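Local coordinates for 2-amino-4-hydroxy-6-hydroxymethyldihydropteridine pyrophosphokinase (Haemophilus influenzae, PDB 1CBK), which probably catalyses the transfer of pyrophosphate from ATP to 6-hydroxymethyl-7,8-dihydropterin, a step in folate biosynthesis, at residues A[37-42]-A[128-133]; A[123-128]-A[145-150]. All coordinates share one frame; numbering follows the deposited sequence.

Contact 1: residues A[37-42]-A[128-133]; sequences TSSFYK and LFEIAS
E130 and S39 carry this contact, with the glutamate reaching out from helix 122-131. Its CG is anti to the backbone N (chi1 178°) and the chain runs on extended, which takes the carboxylate to S39 and the tip of Y41. There S39 engages both oxygens. The hydroxyl S39 OG donates to E130 OE2 over 2.7 Å, on the syn lone pair of that oxygen. The backbone S39 N gives an almost straight bond to E130 OE1 (2.9 Å, 169° at the hydrogen), arriving from above the carboxylate plane. Y41 OH also lies 2.9 Å from E130 OE1, but that bond is weak, and OE1 sits at the edge of the tyrosine ring in its plane, with ring and carboxylate 73° apart. Two bonds from one residue should limit rotation of the carboxylate; K157 adds a long, weak ion pair at OE2. Next along, I131 brings only its CG2 branch, which rests 3.6 Å from S38 CA. S38 OG itself turns back within its own segment to donate to S39 O (2.9 Å) and also bonds to V58 N of the adjacent strand. Meanwhile F40 packs on helix 15-27, across the sheet. Strand 32-43 is interrupted here, and the arrangement belongs to the ferredoxin-like α/β fold of HPPK, in which helix 122-131 packs against one face of the antiparallel sheet.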
ATOM      1  N   THR A  37      -0.698 -15.058 -18.947  1.00  9.30           N
ATOM      2  CA  THR A  37      -0.631 -15.069 -17.497  1.00  9.65           C
ATOM      3  C   THR A  37       0.847 -15.247 -17.142  1.00  8.56           C
ATOM      4  O   THR A  37       1.563 -16.011 -17.797  1.00  7.93           O
ATOM      5  CB  THR A  37      -1.430 -16.267 -16.900  1.00 13.18           C
ATOM      6  OG1 THR A  37      -2.774 -16.239 -17.399  1.00 13.74           O
ATOM      7  CG2 THR A  37      -1.450 -16.196 -15.360  1.00 10.68           C
ATOM      8  N   SER A  38       1.300 -14.519 -16.134  1.00  6.77           N
ATOM      9  CA  SER A  38       2.668 -14.614 -15.678  1.00  8.05           C
ATOM     10  C   SER A  38       2.850 -15.986 -15.005  1.00  8.51           C
ATOM     11  O   SER A  38       1.893 -16.762 -14.901  1.00  8.24           O
ATOM     12  CB  SER A  38       2.894 -13.553 -14.605  1.00  9.89           C
ATOM     13  OG  SER A  38       2.093 -13.848 -13.458  1.00  8.71           O
ATOM     14  N   SER A  39       4.083 -16.260 -14.574  1.00  6.30           N
ATOM     15  CA  SER A  39       4.406 -17.472 -13.816  1.00  8.80           C
ATOM     16  C   SER A  39       3.721 -17.290 -12.450  1.00  8.11           C
ATOM     17  O   SER A  39       3.272 -16.181 -12.118  1.00  6.45           O
ATOM     18  CB  SER A  39       5.917 -17.546 -13.580  1.00  6.86           C
ATOM     19  OG  SER A  39       6.640 -17.681 -14.791  1.00  8.24           O
ATOM     20  N   PHE A  40       3.619 -18.370 -11.674  1.00 10.01           N
ATOM     21  CA  PHE A  40       3.019 -18.327 -10.341  1.00  7.24           C
ATOM     22  C   PHE A  40       4.213 -18.150  -9.388  1.00  8.74           C
ATOM     23  O   PHE A  40       5.224 -18.868  -9.502  1.00  8.55           O
ATOM     24  CB  PHE A  40       2.288 -19.636 -10.029  1.00  8.10           C
ATOM     25  CG  PHE A  40       0.929 -19.775 -10.682  1.00  6.38           C
ATOM     26  CD1 PHE A  40       0.539 -18.956 -11.740  1.00  6.51           C
ATOM     27  CD2 PHE A  40       0.038 -20.760 -10.242  1.00  9.58           C
ATOM     28  CE1 PHE A  40      -0.716 -19.118 -12.360  1.00  7.27           C
ATOM     29  CE2 PHE A  40      -1.219 -20.940 -10.854  1.00  8.60           C
ATOM     30  CZ  PHE A  40      -1.594 -20.117 -11.912  1.00 10.69           C
ATOM     31  N   TYR A  41       4.096 -17.210  -8.448  1.00  7.60           N
ATOM     32  CA  TYR A  41       5.187 -16.914  -7.521  1.00  7.38           C
ATOM     33  C   TYR A  41       4.729 -17.149  -6.108  1.00  7.39           C
ATOM     34  O   TYR A  41       3.680 -16.635  -5.749  1.00  7.17           O
ATOM     35  CB  TYR A  41       5.603 -15.431  -7.618  1.00  5.05           C
ATOM     36  CG  TYR A  41       6.230 -15.041  -8.937  1.00  8.56           C
ATOM     37  CD1 TYR A  41       5.438 -14.776 -10.057  1.00  9.03           C
ATOM     38  CD2 TYR A  41       7.615 -15.001  -9.072  1.00  7.39           C
ATOM     39  CE1 TYR A  41       6.010 -14.488 -11.292  1.00  7.80           C
ATOM     40  CE2 TYR A  41       8.202 -14.713 -10.304  1.00  9.91           C
ATOM     41  CZ  TYR A  41       7.396 -14.465 -11.400  1.00 13.08           C
ATOM     42  OH  TYR A  41       7.967 -14.229 -12.626  1.00 17.18           O
ATOM     43  N   LYS A  42       5.524 -17.902  -5.333  1.00  6.65           N
ATOM     44  CA  LYS A  42       5.235 -18.175  -3.919  1.00  8.42           C
ATOM     45  C   LYS A  42       5.959 -17.042  -3.179  1.00  8.57           C
ATOM     46  O   LYS A  42       7.186 -16.909  -3.269  1.00 10.05           O
ATOM     47  CB  LYS A  42       5.778 -19.543  -3.504  1.00  8.75           C
ATOM     48  CG  LYS A  42       5.430 -19.955  -2.055  1.00 12.59           C
ATOM     49  CD  LYS A  42       5.701 -21.443  -1.864  1.00 22.60           C
ATOM     50  CE  LYS A  42       5.214 -21.970  -0.522  1.00 29.08           C
ATOM     51  NZ  LYS A  42       6.238 -21.850   0.562  1.00 33.42           N
ATOM     52  N   LEU A 128       3.917  -8.673 -13.218  1.00  6.40           N
ATOM     53  CA  LEU A 128       3.487  -7.721 -14.264  1.00  6.37           C
ATOM     54  C   LEU A 128       4.635  -7.448 -15.255  1.00  5.66           C
ATOM     55  O   LEU A 128       4.435  -7.465 -16.467  1.00  5.87           O
ATOM     56  CB  LEU A 128       2.998  -6.392 -13.637  1.00  5.51           C
ATOM     57  CG  LEU A 128       2.458  -5.287 -14.572  1.00 10.21           C
ATOM     58  CD1 LEU A 128       1.296  -5.821 -15.406  1.00  5.37           C
ATOM     59  CD2 LEU A 128       1.990  -4.088 -13.762  1.00  8.01           C
ATOM     60  N   PHE A 129       5.839  -7.230 -14.724  1.00  5.47           N
ATOM     61  CA  PHE A 129       7.022  -6.960 -15.542  1.00  7.63           C
ATOM     62  C   PHE A 129       7.335  -8.136 -16.453  1.00  9.34           C
ATOM     63  O   PHE A 129       7.797  -7.964 -17.589  1.00  8.48           O
ATOM     64  CB  PHE A 129       8.211  -6.653 -14.636  1.00  9.17           C
ATOM     65  CG  PHE A 129       9.507  -6.439 -15.370  1.00 13.53           C
ATOM     66  CD1 PHE A 129       9.629  -5.448 -16.341  1.00 16.73           C
ATOM     67  CD2 PHE A 129      10.617  -7.227 -15.079  1.00 16.79           C
ATOM     68  CE1 PHE A 129      10.845  -5.238 -17.020  1.00 10.50           C
ATOM     69  CE2 PHE A 129      11.831  -7.033 -15.739  1.00 15.73           C
ATOM     70  CZ  PHE A 129      11.945  -6.032 -16.715  1.00 18.50           C
ATOM     71  N   GLU A 130       7.058  -9.345 -15.966  1.00 10.49           N
ATOM     72  CA  GLU A 130       7.318 -10.545 -16.762  1.00  8.76           C
ATOM     73  C   GLU A 130       6.448 -10.586 -18.036  1.00  8.00           C
ATOM     74  O   GLU A 130       6.893 -11.041 -19.081  1.00  9.52           O
ATOM     75  CB  GLU A 130       7.086 -11.800 -15.908  1.00  8.07           C
ATOM     76  CG  GLU A 130       7.284 -13.125 -16.658  1.00 13.11           C
ATOM     77  CD  GLU A 130       6.894 -14.353 -15.829  1.00 10.60           C
ATOM     78  OE1 GLU A 130       6.118 -14.196 -14.870  1.00  8.19           O
ATOM     79  OE2 GLU A 130       7.362 -15.477 -16.143  1.00 13.47           O
ATOM     80  N   ILE A 131       5.220 -10.088 -17.969  1.00  8.37           N
ATOM     81  CA  ILE A 131       4.331 -10.127 -19.135  1.00  9.32           C
ATOM     82  C   ILE A 131       4.108  -8.785 -19.824  1.00  9.82           C
ATOM     83  O   ILE A 131       3.329  -8.711 -20.768  1.00 10.74           O
ATOM     84  CB  ILE A 131       2.924 -10.740 -18.806  1.00  8.32           C
ATOM     85  CG1 ILE A 131       2.144  -9.859 -17.826  1.00  5.86           C
ATOM     86  CG2 ILE A 131       3.083 -12.141 -18.248  1.00  8.58           C
ATOM     87  CD1 ILE A 131       0.768 -10.420 -17.483  1.00  3.64           C
ATOM     88  N   ALA A 132       4.758  -7.729 -19.350  1.00  8.44           N
ATOM     89  CA  ALA A 132       4.584  -6.395 -19.937  1.00  8.46           C
ATOM     90  C   ALA A 132       5.886  -5.659 -19.626  1.00  9.65           C
ATOM     91  O   ALA A 132       5.929  -4.710 -18.844  1.00  9.70           O
ATOM     92  CB  ALA A 132       3.360  -5.684 -19.295  1.00  5.74           C
ATOM     93  N   SER A 133       6.943  -6.121 -20.289  1.00 11.33           N
ATOM     94  CA  SER A 133       8.301  -5.612 -20.103  1.00 13.83           C
ATOM     95  C   SER A 133       8.590  -4.137 -20.332  1.00 13.12           C
ATOM     96  O   SER A 133       9.533  -3.625 -19.754  1.00 14.03           O
ATOM     97  CB  SER A 133       9.303  -6.464 -20.899  1.00 12.03           C
ATOM     98  OG  SER A 133       8.920  -6.586 -22.264  1.00 19.21           O
TER

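Contact 2: residues A[123-128]-A[145-150]; sequences FVIVPL and ELVKQF. With ROI (7,8-dihydro-7,7-dimethyl-6-hydroxypterin), chain D.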
ATOM      1  N   PHE A 123       5.041  -8.972  -5.246  1.00  6.00           N
ATOM      2  CA  PHE A 123       4.237 -10.033  -5.845  1.00  5.46           C
ATOM      3  C   PHE A 123       3.228  -9.542  -6.872  1.00  5.87           C
ATOM      4  O   PHE A 123       2.399 -10.315  -7.358  1.00  5.62           O
ATOM      5  CB  PHE A 123       3.563 -10.879  -4.753  1.00  5.21           C
ATOM      6  CG  PHE A 123       2.868 -10.076  -3.701  1.00  3.95           C
ATOM      7  CD1 PHE A 123       1.548  -9.678  -3.868  1.00  2.92           C
ATOM      8  CD2 PHE A 123       3.523  -9.750  -2.521  1.00  5.38           C
ATOM      9  CE1 PHE A 123       0.887  -8.960  -2.881  1.00  6.92           C
ATOM     10  CE2 PHE A 123       2.874  -9.031  -1.520  1.00  4.18           C
ATOM     11  CZ  PHE A 123       1.556  -8.636  -1.698  1.00  7.44           C
ATOM     12  N   VAL A 124       3.249  -8.239  -7.125  1.00  5.10           N
ATOM     13  CA  VAL A 124       2.398  -7.618  -8.106  1.00  4.41           C
ATOM     14  C   VAL A 124       3.302  -7.139  -9.255  1.00  8.43           C
ATOM     15  O   VAL A 124       3.087  -7.493 -10.427  1.00  8.31           O
ATOM     16  CB  VAL A 124       1.672  -6.400  -7.529  1.00  3.71           C
ATOM     17  CG1 VAL A 124       1.045  -5.573  -8.660  1.00  9.92           C
ATOM     18  CG2 VAL A 124       0.593  -6.824  -6.569  1.00  4.52           C
ATOM     19  N   ILE A 125       4.344  -6.372  -8.915  1.00  9.84           N
ATOM     20  CA  ILE A 125       5.228  -5.795  -9.934  1.00  8.59           C
ATOM     21  C   ILE A 125       6.140  -6.753 -10.668  1.00  8.16           C
ATOM     22  O   ILE A 125       6.355  -6.589 -11.878  1.00 11.15           O
ATOM     23  CB  ILE A 125       6.031  -4.590  -9.385  1.00  8.08           C
ATOM     24  CG1 ILE A 125       5.069  -3.460  -8.992  1.00  8.58           C
ATOM     25  CG2 ILE A 125       7.109  -4.100 -10.407  1.00  6.60           C
ATOM     26  CD1 ILE A 125       4.285  -2.836 -10.147  1.00 11.49           C
ATOM     27  N   VAL A 126       6.677  -7.752  -9.973  1.00  7.18           N
ATOM     28  CA  VAL A 126       7.561  -8.708 -10.635  1.00  7.70           C
ATOM     29  C   VAL A 126       6.804  -9.504 -11.718  1.00  9.64           C
ATOM     30  O   VAL A 126       7.320  -9.665 -12.844  1.00 10.03           O
ATOM     31  CB  VAL A 126       8.300  -9.610  -9.621  1.00 11.29           C
ATOM     32  CG1 VAL A 126       8.933 -10.809 -10.302  1.00  9.10           C
ATOM     33  CG2 VAL A 126       9.335  -8.777  -8.873  1.00  7.27           C
ATOM     34  N   PRO A 127       5.609 -10.060 -11.383  1.00  8.16           N
ATOM     35  CA  PRO A 127       4.809 -10.822 -12.365  1.00  8.31           C
ATOM     36  C   PRO A 127       4.342  -9.893 -13.528  1.00  7.16           C
ATOM     37  O   PRO A 127       4.312 -10.315 -14.679  1.00  8.53           O
ATOM     38  CB  PRO A 127       3.587 -11.301 -11.558  1.00  7.14           C
ATOM     39  CG  PRO A 127       4.009 -11.267 -10.171  1.00 11.56           C
ATOM     40  CD  PRO A 127       5.109 -10.256 -10.007  1.00  5.94           C
ATOM     41  N   LEU A 128       3.917  -8.673 -13.218  1.00  6.40           N
ATOM     42  CA  LEU A 128       3.487  -7.721 -14.264  1.00  6.37           C
ATOM     43  C   LEU A 128       4.635  -7.448 -15.255  1.00  5.66           C
ATOM     44  O   LEU A 128       4.435  -7.465 -16.467  1.00  5.87           O
ATOM     45  CB  LEU A 128       2.998  -6.392 -13.637  1.00  5.51           C
ATOM     46  CG  LEU A 128       2.458  -5.287 -14.572  1.00 10.21           C
ATOM     47  CD1 LEU A 128       1.296  -5.821 -15.406  1.00  5.37           C
ATOM     48  CD2 LEU A 128       1.990  -4.088 -13.762  1.00  8.01           C
ATOM     49  N   GLU A 145      11.516   0.836 -14.141  1.00 17.56           N
ATOM     50  CA  GLU A 145      11.986   1.602 -12.992  1.00 19.37           C
ATOM     51  C   GLU A 145      11.399   1.017 -11.730  1.00 19.45           C
ATOM     52  O   GLU A 145      12.131   0.732 -10.770  1.00 19.31           O
ATOM     53  CB  GLU A 145      11.622   3.082 -13.127  1.00 19.70           C
ATOM     54  CG  GLU A 145      12.396   3.784 -14.257  1.00 24.28           C
ATOM     55  CD  GLU A 145      13.916   3.534 -14.198  1.00 29.16           C
ATOM     56  OE1 GLU A 145      14.572   4.094 -13.276  1.00 26.74           O
ATOM     57  OE2 GLU A 145      14.439   2.788 -15.085  1.00 23.11           O
ATOM     58  N   LEU A 146      10.085   0.803 -11.758  1.00 18.37           N
ATOM     59  CA  LEU A 146       9.353   0.221 -10.639  1.00 16.93           C
ATOM     60  C   LEU A 146       9.905  -1.147 -10.201  1.00 15.19           C
ATOM     61  O   LEU A 146       9.951  -1.443  -9.011  1.00 17.46           O
ATOM     62  CB  LEU A 146       7.871   0.073 -11.005  1.00 17.35           C
ATOM     63  CG  LEU A 146       7.084   1.350 -11.287  1.00 19.60           C
ATOM     64  CD1 LEU A 146       5.667   0.992 -11.700  1.00 12.30           C
ATOM     65  CD2 LEU A 146       7.096   2.248 -10.051  1.00 20.96           C
ATOM     66  N   VAL A 147      10.341  -1.979 -11.139  1.00 14.69           N
ATOM     67  CA  VAL A 147      10.835  -3.308 -10.771  1.00 13.85           C
ATOM     68  C   VAL A 147      12.218  -3.325 -10.099  1.00 15.66           C
ATOM     69  O   VAL A 147      12.578  -4.308  -9.451  1.00 14.60           O
ATOM     70  CB  VAL A 147      10.770  -4.273 -11.982  1.00 12.49           C
ATOM     71  CG1 VAL A 147      11.939  -4.031 -12.920  1.00 10.01           C
ATOM     72  CG2 VAL A 147      10.700  -5.728 -11.519  1.00 12.89           C
ATOM     73  N   LYS A 148      12.969  -2.229 -10.227  1.00 16.67           N
ATOM     74  CA  LYS A 148      14.313  -2.071  -9.645  1.00 17.86           C
ATOM     75  C   LYS A 148      14.328  -2.406  -8.165  1.00 16.14           C
ATOM     76  O   LYS A 148      15.217  -3.087  -7.689  1.00 17.36           O
ATOM     77  CB  LYS A 148      14.800  -0.623  -9.797  1.00 22.39           C
ATOM     78  CG  LYS A 148      15.264  -0.222 -11.182  1.00 29.48           C
ATOM     79  CD  LYS A 148      16.628  -0.780 -11.459  1.00 42.33           C
ATOM     80  CE  LYS A 148      17.324  -0.017 -12.588  1.00 48.53           C
ATOM     81  NZ  LYS A 148      18.773  -0.433 -12.690  1.00 55.45           N
ATOM     82  N   GLN A 149      13.341  -1.893  -7.453  1.00 15.18           N
ATOM     83  CA  GLN A 149      13.184  -2.098  -6.020  1.00 16.68           C
ATOM     84  C   GLN A 149      13.081  -3.584  -5.617  1.00 17.76           C
ATOM     85  O   GLN A 149      13.400  -3.952  -4.479  1.00 15.89           O
ATOM     86  CB  GLN A 149      11.908  -1.374  -5.596  1.00 17.16           C
ATOM     87  CG  GLN A 149      11.680  -1.212  -4.119  1.00 28.74           C
ATOM     88  CD  GLN A 149      10.311  -0.612  -3.823  1.00 36.24           C
ATOM     89  OE1 GLN A 149       9.592  -0.164  -4.727  1.00 40.36           O
ATOM     90  NE2 GLN A 149       9.936  -0.611  -2.555  1.00 44.27           N
ATOM     91  N   PHE A 150      12.659  -4.433  -6.552  1.00 14.95           N
ATOM     92  CA  PHE A 150      12.463  -5.848  -6.277  1.00 16.23           C
ATOM     93  C   PHE A 150      13.475  -6.765  -6.946  1.00 18.04           C
ATOM     94  O   PHE A 150      13.237  -7.971  -7.080  1.00 17.10           O
ATOM     95  CB  PHE A 150      11.048  -6.231  -6.710  1.00 10.36           C
ATOM     96  CG  PHE A 150      10.000  -5.240  -6.285  1.00 12.42           C
ATOM     97  CD1 PHE A 150       9.791  -4.967  -4.939  1.00  7.75           C
ATOM     98  CD2 PHE A 150       9.224  -4.571  -7.241  1.00 10.42           C
ATOM     99  CE1 PHE A 150       8.831  -4.051  -4.532  1.00  5.56           C
ATOM    100  CE2 PHE A 150       8.246  -3.636  -6.847  1.00  8.05           C
ATOM    101  CZ  PHE A 150       8.053  -3.381  -5.481  1.00 10.14           C
TER
HETATM  102  N1  ROI D 601       0.714 -11.219   0.818  1.00  4.07           N
HETATM  103  C2  ROI D 601       1.195 -11.817  -0.326  1.00  3.61           C
HETATM  104  N2  ROI D 601       2.481 -12.260  -0.312  1.00  3.50           N
HETATM  105  N3  ROI D 601       0.449 -11.979  -1.445  1.00  5.78           N
HETATM  106  C4  ROI D 601      -0.829 -11.545  -1.520  1.00  2.56           C
HETATM  107  O4  ROI D 601      -1.535 -11.724  -2.525  1.00  9.20           O
HETATM  108  C4A ROI D 601      -1.384 -10.866  -0.386  1.00  3.34           C
HETATM  109  N5  ROI D 601      -2.603 -10.413  -0.424  1.00  6.10           N
HETATM  110  C6  ROI D 601      -3.208  -9.755   0.627  1.00 10.62           C
HETATM  111  C7  ROI D 601      -2.349  -9.375   1.863  1.00 11.39           C
HETATM  112  C16 ROI D 601      -1.891  -7.867   1.783  1.00  7.11           C
HETATM  113  C15 ROI D 601      -3.101  -9.678   3.166  1.00  9.55           C
HETATM  114  N8  ROI D 601      -1.055 -10.122   1.913  1.00  8.75           N
HETATM  115  C8A ROI D 601      -0.520 -10.745   0.800  1.00  6.18           C
HETATM  116  O9  ROI D 601      -4.445  -9.499   0.474  1.00 13.26           O
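I125 meets F150 and V147 in a wholly apolar contact, with no hydrogen bond crossing between the segments. The I125 and F150 side chains cross at about a right angle, and F150 CE2 lies 3.5 Å from I125 CB. With I125 CG2 anti to the backbone N, that methyl points into the second segment, where it lies 3.8 Å from V147 CA and also touches L146 CB. V126 adds its CG2 branch, 3.8 Å from F150 CB and more distantly near V147 CG2. Among backbone bonds, F150 N to V147 O (2.9 Å) holds the turn that delivers the phenylalanine. On the other side of the contact, helix 122-131 is kinked at P127, whose N lacks a bond to the preceding turn. In the assembly, F150 and Q149 also pack against Q149 and F150 of the second subunit. The ligand interaction is a different kind: the F123 ring lies flat under the bound pterin, N3 of the ligand 3.3 Å above its plane and over its centre. F123 CG sits between the backbone N and the carbonyl carbon (chi1 49°), the rotamer from which the ring faces the pterin. N56 and S43 bond to the same ligand, and Y54 also lines its site; an aromatic ring beneath a pterin is characteristic of the HPPK pterin-binding pocket.

Overall arrangement
The centres of contacts 1 and 2 are 9 Å apart, and both draw on helix 122-131, with L128 belonging to each. Along the chain the segments alternate: 37-42, then 123-128, then 128-133, then 145-150. The helix thus forms a middle layer, with strand 32-43 of the five-stranded antiparallel sheet on one side and helix 143-146 and the residues after it on the other. The two contacts also meet directly, P127 packing on S38 and Y41, and F129 on V147. At its start the same helix carries F123 to the pterin, so one element joins sheet, outer helix and ligand pocket.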